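Local structure of extracellular solute-binding protein family 1 (Alicyclobacillus acidocaldarius subsp. acidocaldarius, 4OVJ) at residues W32-A35 with K36-A39; V141-E145 with A146-K150; W177-N180 with D181-S184; F313-F316 with L317-V321. The protein probably binds a solute outside the cell membrane and delivers it to an ABC-type importer. All coordinates share one frame; numbering follows the deposited sequence.

Contact 1: residues W32-A35 with K36-A39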
# COMPACT_ATOMS: atom_id res chain seq x y z
N TRP A 32 -12.01 3.98 12.76
CA TRP A 32 -13.01 3.90 11.70
C TRP A 32 -12.93 2.53 11.06
O TRP A 32 -11.97 1.78 11.25
CB TRP A 32 -12.78 4.97 10.62
CG TRP A 32 -11.68 4.65 9.61
CD1 TRP A 32 -11.80 3.91 8.47
CD2 TRP A 32 -10.31 5.07 9.66
NE1 TRP A 32 -10.60 3.83 7.82
CE2 TRP A 32 -9.67 4.54 8.51
CE3 TRP A 32 -9.56 5.86 10.55
CZ2 TRP A 32 -8.31 4.76 8.24
CZ3 TRP A 32 -8.21 6.07 10.28
CH2 TRP A 32 -7.59 5.52 9.14
N GLY A 33 -13.95 2.22 10.28
CA GLY A 33 -13.93 1.02 9.48
C GLY A 33 -15.29 0.60 9.00
O GLY A 33 -16.30 1.21 9.34
N ASP A 34 -15.31 -0.45 8.19
CA ASP A 34 -16.54 -1.14 7.86
C ASP A 34 -16.87 -2.16 8.97
O ASP A 34 -16.20 -2.21 10.00
CB ASP A 34 -16.44 -1.80 6.47
CG ASP A 34 -15.33 -2.84 6.37
OD1 ASP A 34 -14.79 -3.29 7.40
OD2 ASP A 34 -15.00 -3.22 5.23
N ALA A 35 -17.90 -2.96 8.76
CA ALA A 35 -18.34 -3.89 9.79
C ALA A 35 -17.25 -4.93 10.14
O ALA A 35 -17.06 -5.27 11.31
CB ALA A 35 -19.63 -4.56 9.38
N LYS A 36 -16.55 -5.42 9.13
CA LYS A 36 -15.51 -6.42 9.34
C LYS A 36 -14.34 -5.84 10.14
O LYS A 36 -13.83 -6.47 11.08
CB LYS A 36 -15.03 -6.96 7.99
CG LYS A 36 -13.89 -7.96 8.05
CD LYS A 36 -14.22 -9.18 8.89
CE LYS A 36 -13.23 -10.30 8.60
NZ LYS A 36 -13.38 -11.45 9.55
N GLU A 37 -13.93 -4.63 9.78
CA GLU A 37 -12.88 -3.92 10.50
C GLU A 37 -13.28 -3.65 11.94
O GLU A 37 -12.46 -3.83 12.86
CB GLU A 37 -12.49 -2.63 9.75
CG GLU A 37 -11.75 -2.94 8.45
CD GLU A 37 -11.81 -1.87 7.35
OE1 GLU A 37 -12.50 -0.85 7.48
OE2 GLU A 37 -11.14 -2.09 6.32
N GLU A 38 -14.53 -3.25 12.17
CA GLU A 38 -15.04 -3.07 13.54
C GLU A 38 -14.93 -4.37 14.34
O GLU A 38 -14.43 -4.37 15.46
CB GLU A 38 -16.48 -2.57 13.56
CG GLU A 38 -16.97 -2.28 14.98
CD GLU A 38 -18.46 -2.03 15.08
OE1 GLU A 38 -19.19 -2.26 14.09
OE2 GLU A 38 -18.91 -1.59 16.16
N ALA A 39 -15.38 -5.47 13.76
CA ALA A 39 -15.40 -6.74 14.46
C ALA A 39 -13.99 -7.18 14.88
O ALA A 39 -13.77 -7.55 16.03
CB ALA A 39 -16.06 -7.81 13.59
O HOH W 1 -19.20 -5.18 13.03

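Contact 2: residues V141-E145 with A146-K150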
# COMPACT_ATOMS: atom_id res chain seq x y z
N VAL A 141 4.89 -8.50 -8.53
CA VAL A 141 4.48 -9.24 -9.71
C VAL A 141 3.90 -10.56 -9.23
O VAL A 141 4.56 -11.32 -8.53
CB VAL A 141 5.67 -9.49 -10.64
CG1 VAL A 141 5.25 -10.39 -11.79
CG2 VAL A 141 6.22 -8.18 -11.16
N ILE A 142 2.64 -10.78 -9.56
CA ILE A 142 1.92 -12.01 -9.25
C ILE A 142 1.88 -12.79 -10.54
O ILE A 142 1.35 -12.33 -11.55
CB ILE A 142 0.50 -11.74 -8.74
CG1 ILE A 142 0.52 -10.71 -7.60
CG2 ILE A 142 -0.14 -13.04 -8.29
CD1 ILE A 142 -0.82 -10.38 -7.00
N TYR A 143 2.47 -13.98 -10.54
CA TYR A 143 2.66 -14.71 -11.78
C TYR A 143 2.33 -16.20 -11.67
O TYR A 143 2.41 -16.81 -10.61
CB TYR A 143 4.08 -14.50 -12.33
CG TYR A 143 5.17 -15.14 -11.49
CD1 TYR A 143 5.68 -14.51 -10.36
CD2 TYR A 143 5.70 -16.38 -11.84
CE1 TYR A 143 6.68 -15.10 -9.60
CE2 TYR A 143 6.69 -16.97 -11.08
CZ TYR A 143 7.17 -16.33 -9.96
OH TYR A 143 8.13 -16.93 -9.19
N ASP A 144 1.92 -16.76 -12.81
CA ASP A 144 1.67 -18.18 -12.95
C ASP A 144 3.03 -18.90 -12.97
O ASP A 144 3.80 -18.79 -13.93
CB ASP A 144 0.88 -18.40 -14.25
CG ASP A 144 0.60 -19.86 -14.57
OD1 ASP A 144 1.37 -20.75 -14.19
OD2 ASP A 144 -0.39 -20.11 -15.28
N GLU A 145 3.32 -19.60 -11.88
CA GLU A 145 4.60 -20.28 -11.72
C GLU A 145 4.93 -21.21 -12.88
O GLU A 145 6.02 -21.16 -13.43
CB GLU A 145 4.59 -21.13 -10.47
CG GLU A 145 4.94 -20.40 -9.22
CD GLU A 145 5.42 -21.36 -8.15
OE1 GLU A 145 4.68 -22.33 -7.87
OE2 GLU A 145 6.55 -21.17 -7.63
N ALA A 146 3.99 -22.08 -13.22
CA ALA A 146 4.23 -23.06 -14.25
C ALA A 146 4.43 -22.41 -15.62
O ALA A 146 5.28 -22.85 -16.39
CB ALA A 146 3.12 -24.10 -14.30
N ALA A 147 3.68 -21.35 -15.92
CA ALA A 147 3.85 -20.66 -17.19
C ALA A 147 5.24 -20.03 -17.30
O ALA A 147 5.90 -20.14 -18.33
CB ALA A 147 2.79 -19.61 -17.39
N PHE A 148 5.67 -19.34 -16.26
CA PHE A 148 6.96 -18.65 -16.29
C PHE A 148 8.14 -19.62 -16.23
O PHE A 148 9.20 -19.31 -16.76
CB PHE A 148 7.02 -17.56 -15.21
CG PHE A 148 6.38 -16.29 -15.67
CD1 PHE A 148 4.99 -16.19 -15.71
CD2 PHE A 148 7.16 -15.24 -16.16
CE1 PHE A 148 4.38 -15.04 -16.22
CE2 PHE A 148 6.56 -14.09 -16.66
CZ PHE A 148 5.16 -13.99 -16.68
N ALA A 149 7.94 -20.79 -15.63
CA ALA A 149 8.97 -21.83 -15.65
C ALA A 149 9.29 -22.26 -17.09
O ALA A 149 10.42 -22.71 -17.36
CB ALA A 149 8.57 -23.02 -14.78
N LYS A 150 8.35 -22.09 -18.02
CA LYS A 150 8.61 -22.40 -19.43
C LYS A 150 9.65 -21.46 -20.06
O LYS A 150 10.25 -21.80 -21.09
CB LYS A 150 7.31 -22.36 -20.25
CG LYS A 150 6.29 -23.37 -19.78
CD LYS A 150 4.96 -23.24 -20.50
CE LYS A 150 3.99 -24.30 -20.02
NZ LYS A 150 2.69 -24.20 -20.72

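Contact 3: residues W177-N180 with D181-S184. With SO4 (sulfate ion), chain B.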
# COMPACT_ATOMS: atom_id res chain seq x y z
N TRP A 177 -1.24 -13.98 -23.30
CA TRP A 177 -0.58 -12.77 -22.82
C TRP A 177 0.25 -13.15 -21.62
O TRP A 177 -0.22 -13.88 -20.76
CB TRP A 177 -1.58 -11.69 -22.48
CG TRP A 177 -2.37 -11.26 -23.67
CD1 TRP A 177 -1.88 -10.87 -24.88
CD2 TRP A 177 -3.80 -11.17 -23.77
NE1 TRP A 177 -2.91 -10.55 -25.73
CE2 TRP A 177 -4.10 -10.74 -25.09
CE3 TRP A 177 -4.86 -11.41 -22.89
CZ2 TRP A 177 -5.41 -10.54 -25.53
CZ3 TRP A 177 -6.17 -11.22 -23.35
CH2 TRP A 177 -6.42 -10.79 -24.65
N ALA A 178 1.49 -12.67 -21.57
CA ALA A 178 2.39 -13.02 -20.48
C ALA A 178 2.11 -12.19 -19.22
O ALA A 178 2.34 -12.66 -18.11
CB ALA A 178 3.84 -12.88 -20.89
N GLU A 179 1.63 -10.96 -19.42
CA GLU A 179 1.22 -10.09 -18.32
C GLU A 179 0.11 -9.18 -18.79
O GLU A 179 -0.04 -8.94 -19.97
CB GLU A 179 2.41 -9.23 -17.85
CG GLU A 179 2.15 -8.40 -16.58
CD GLU A 179 3.29 -7.46 -16.22
OE1 GLU A 179 4.43 -7.73 -16.63
OE2 GLU A 179 3.07 -6.45 -15.51
N ASN A 180 -0.67 -8.67 -17.84
CA ASN A 180 -1.60 -7.59 -18.11
C ASN A 180 -0.83 -6.33 -18.50
O ASN A 180 0.36 -6.20 -18.20
CB ASN A 180 -2.42 -7.29 -16.86
CG ASN A 180 -3.42 -8.36 -16.51
OD1 ASN A 180 -3.45 -9.48 -17.06
ND2 ASN A 180 -4.25 -8.04 -15.54
N ASP A 181 -1.52 -5.40 -19.15
CA ASP A 181 -0.93 -4.10 -19.43
C ASP A 181 -1.16 -3.27 -18.17
O ASP A 181 -2.22 -2.70 -17.97
CB ASP A 181 -1.59 -3.48 -20.66
CG ASP A 181 -0.97 -2.16 -21.08
OD1 ASP A 181 -0.24 -1.56 -20.24
OD2 ASP A 181 -1.21 -1.73 -22.24
N ASP A 182 -0.14 -3.24 -17.31
CA ASP A 182 -0.28 -2.75 -15.94
C ASP A 182 0.12 -1.29 -15.82
O ASP A 182 0.94 -0.90 -14.99
CB ASP A 182 0.50 -3.65 -14.99
CG ASP A 182 -0.15 -5.00 -14.82
OD1 ASP A 182 -1.37 -5.01 -14.58
OD2 ASP A 182 0.53 -6.04 -14.92
N GLU A 183 -0.49 -0.48 -16.67
CA GLU A 183 -0.31 0.96 -16.64
C GLU A 183 -1.42 1.62 -15.83
O GLU A 183 -2.61 1.46 -16.10
CB GLU A 183 -0.29 1.54 -18.03
CG GLU A 183 0.95 1.17 -18.82
CD GLU A 183 0.83 1.56 -20.28
OE1 GLU A 183 0.29 0.75 -21.07
OE2 GLU A 183 1.26 2.68 -20.64
N SER A 184 -0.99 2.40 -14.86
CA SER A 184 -1.87 3.16 -13.99
C SER A 184 -1.03 4.27 -13.41
O SER A 184 0.21 4.23 -13.44
CB SER A 184 -2.42 2.28 -12.86
OG SER A 184 -1.40 1.92 -11.93
S SO4 B . -3.11 0.53 -9.06
O1 SO4 B . -3.84 1.38 -10.02
O2 SO4 B . -2.90 1.23 -7.77
O3 SO4 B . -3.91 -0.68 -8.79
O4 SO4 B . -1.82 0.14 -9.67
O HOH W 2 -4.22 -5.23 -14.78

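Contact 4: residues F313-F316 with L317-V321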
# COMPACT_ATOMS: atom_id res chain seq x y z
N PHE A 313 -0.79 -0.18 25.07
CA PHE A 313 -1.89 -0.60 24.20
C PHE A 313 -1.47 -0.60 22.73
O PHE A 313 -1.70 -1.57 22.00
CB PHE A 313 -3.11 0.29 24.42
CG PHE A 313 -4.28 -0.07 23.56
CD1 PHE A 313 -4.91 -1.30 23.70
CD2 PHE A 313 -4.77 0.81 22.63
CE1 PHE A 313 -6.00 -1.63 22.91
CE2 PHE A 313 -5.85 0.49 21.83
CZ PHE A 313 -6.47 -0.73 21.98
N VAL A 314 -0.84 0.47 22.28
CA VAL A 314 -0.36 0.54 20.91
C VAL A 314 0.66 -0.57 20.64
O VAL A 314 0.60 -1.24 19.61
CB VAL A 314 0.21 1.94 20.58
CG1 VAL A 314 0.94 1.94 19.26
CG2 VAL A 314 -0.93 2.94 20.54
N ASN A 315 1.55 -0.81 21.59
CA ASN A 315 2.53 -1.86 21.42
C ASN A 315 1.89 -3.23 21.29
O ASN A 315 2.36 -4.05 20.50
CB ASN A 315 3.51 -1.89 22.59
CG ASN A 315 4.64 -2.85 22.33
OD1 ASN A 315 5.41 -2.67 21.39
ND2 ASN A 315 4.71 -3.91 23.13
N PHE A 316 0.84 -3.47 22.07
CA PHE A 316 0.06 -4.70 22.00
C PHE A 316 -0.55 -4.89 20.60
O PHE A 316 -0.42 -5.95 19.99
CB PHE A 316 -1.05 -4.71 23.06
CG PHE A 316 -1.89 -5.95 23.06
CD1 PHE A 316 -1.51 -7.06 23.82
CD2 PHE A 316 -3.08 -6.01 22.33
CE1 PHE A 316 -2.29 -8.20 23.84
CE2 PHE A 316 -3.86 -7.16 22.35
CZ PHE A 316 -3.46 -8.25 23.10
N LEU A 317 -1.19 -3.85 20.09
CA LEU A 317 -1.78 -3.92 18.75
C LEU A 317 -0.74 -4.20 17.68
O LEU A 317 -1.00 -4.93 16.75
CB LEU A 317 -2.53 -2.63 18.41
CG LEU A 317 -3.75 -2.33 19.27
CD1 LEU A 317 -4.31 -0.98 18.86
CD2 LEU A 317 -4.79 -3.44 19.19
N LEU A 318 0.44 -3.62 17.84
CA LEU A 318 1.51 -3.79 16.87
C LEU A 318 2.18 -5.14 16.94
O LEU A 318 2.47 -5.72 15.91
CB LEU A 318 2.58 -2.70 17.04
CG LEU A 318 2.16 -1.27 16.71
CD1 LEU A 318 3.20 -0.31 17.26
CD2 LEU A 318 1.98 -1.07 15.22
N ASN A 319 2.46 -5.61 18.15
CA ASN A 319 3.44 -6.70 18.35
C ASN A 319 2.92 -7.97 19.01
O ASN A 319 3.63 -8.98 19.04
CB ASN A 319 4.63 -6.18 19.15
CG ASN A 319 5.53 -5.29 18.32
OD1 ASN A 319 5.92 -5.65 17.21
ND2 ASN A 319 5.86 -4.13 18.85
N ASN A 320 1.72 -7.93 19.57
CA ASN A 320 1.23 -9.09 20.28
C ASN A 320 0.59 -10.08 19.31
O ASN A 320 -0.18 -9.68 18.45
CB ASN A 320 0.25 -8.68 21.37
CG ASN A 320 -0.21 -9.86 22.19
OD1 ASN A 320 -1.14 -10.55 21.81
ND2 ASN A 320 0.45 -10.10 23.31
N VAL A 321 0.94 -11.36 19.45
CA VAL A 321 0.42 -12.38 18.54
C VAL A 321 -1.10 -12.61 18.70
O VAL A 321 -1.77 -12.93 17.72
CB VAL A 321 1.21 -13.71 18.63
CG1 VAL A 321 0.98 -14.41 19.96
CG2 VAL A 321 0.85 -14.63 17.47

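Contact 1: residues W32-A35 with K36-A39
G33 approaches E37 where the chain enters a helix, their CA atoms 5.2 Å apart, with D34 at the N-cap position. Two main-chain bonds start the helix: E38 N donates to D34 O (2.9 Å), and A39 N to A35 O. The side chains of D34 and E37 complete a capping box. D34 OD1 accepts from E37 N at 2.9 Å with an N-H...O angle of 168°, meeting the donor nearly head-on, while E37 OE1 accepts from D34 N, also at 2.9 Å but from above the carboxylate plane. With D34 chi1 at 61°, CG sits between N and the carbonyl carbon, which folds OD1 back over the turn. The two side chains cross at about a right angle, though their carboxylate planes are only 31° apart, and OD1 of D34 comes within 3.3 Å of OE1 of E37; the amide N-H groups they accept from probably offset this like-charge approach. OE1 of E37 also lies 3.1 Å from G33 CA. On the outer side a water donates to both A35 O and E38 OE1. The turn joins strand 25-31 to helix 35-51; W32 packs among F65, F69 and Y68, and G33 pairs through its backbone with G63.

Contact 2: residues V141-E145 with A146-K150
A strand-to-helix junction brings Y143 against F148 where strand 128-144 runs into the short helix 145-149, with D144 as N-cap. D144 OD1 accepts from A147 N at 2.9 Å, the donor standing 63° out of the carboxylate plane. The same residue's carbonyl O receives F148 N at 3.0 Å with an N-H...O angle of 167°, and A149 N bonds to E145 O. D144 therefore ties down two successive amides of the first turn; its OD2 forms a salt bridge with R273, which fixes the carboxylate from the other end. Y143 turns its edge toward the face of F148 in an offset edge-to-face stack, with centroids 5.5 Å apart and planes at 71°. Y143 CB lies over that face, 4.3 Å from the centroid, as a CH-pi contact, and Y143 CD2 touches F148 CB at 3.8 Å. D144 O meets the F148 ring at its edge, in plane, 3.4 Å from CD1. The F148 ring also lies nearly parallel to that of W163 and packs on helix 160-174. This is the geometry of an Asp-capped helix start, with an aromatic residue of its first turn folded back onto the preceding strand.

Contact 3: residues W177-N180 with D181-S184
Acidic side chains meet first: OE2 of E179 and OD2 of D182 are 2.6 Å apart, a spacing that would be hard to hold if both were ionised, so one of them is probably protonated. Their carboxylate planes are 34° apart. The E179 chain is extended, with CG trans to the backbone N (chi1 -172°), and this carries OE2 forward to D182. Each acid has a further partner: OE1 of E179 accepts from W163 NE1, and OD2 of D182 from the backbone N of L258. In a second acid pair, OD1 of D181 and OE1 of E183 lie 2.5 Å apart, so close that one of the two is probably protonated as well; OD2 of D181 and OE1 of E183 both form salt bridges with R225.

D182 is the centre of an inverse gamma turn, marked by a weak bond from E183 N to D181 O of 3.1 Å, in the loop between helices 160-174 and 185-194.

Water and amide contacts come next. N180 CB packs at 3.4 Å from D182 OD1, and a water accepts from N180 ND2 at 2.9 Å and lies 2.9 Å from D182 OD1, bridging the two side chains. The N180 amide is also held by S254 and D247.

At the far end S184 is the N-cap of helix 185-194, its OG bonded with T187 N. A sulfate, probably from the crystallisation liquor, lies 2.9 Å from that OG through its O4, and Y139 and W260 bind it too.

Contact 4: residues F313-F316 with L317-V321
F316 and N320 make the tight part of this helix end: the N320 amide lies stacked on the F316 ring, with planes 23° apart. N320 CB stands over one face, 3.8 Å from the ring centroid, and N320 CG comes to 3.1 Å from F316 CE1. Both side chains leave with CG opposite the backbone N (F316 chi1 -180°, N320 chi1 -176°), which brings ring and amide together. N320 N bonds to F316 O at 2.9 Å, just where the chain departs from helical angles, and N320 OD1 caps the next helix at A323 N. One turn back, L317 CD1 sits off-centre over the F313 ring, 4.1 Å from its centroid, and V314 CG1 lies alongside L318 CD1. The N315-N319 side is polar and partly exposed, held by hydrogen bonds and not by ring packing. There N319 ND2 donates to N315 OD1 at 3.0 Å, from above the carbonyl plane of N315, while N111 and T114 supply further bonds to these two amides. The main-chain bonds L317 N to F313 O and L318 N to V314 O keep the turns regular. Helix 307-319 thus packs F316 and L317 on helix 35-51, where F48 meets the F313 and F316 rings edge-to-face, and lays V314, L317 and L318 against W298 of strand 293-300.

In the fold
From the N terminus, contact 1 makes the turn from strand 25-31 into helix 35-51. Contact 2 does likewise where strand 128-144 enters helix 145-149, contact 3 forms the loop between helices 160-174 and 185-194, and contact 4 ends helix 307-319. All four are local and in series, so none nests in or crosses another. Contacts 2 and 3 touch, F148 CZ lying 3.4 Å from A178 O, and both border strand 256-260. Contacts 1 and 4, with centres about 18 Å apart, are linked by helix 35-51, which contact 1 starts and against whose later turns F316 and L317 pack. Contacts 3 and 4 lie on opposite sides of the chain's centre, about 38 Å apart between centres.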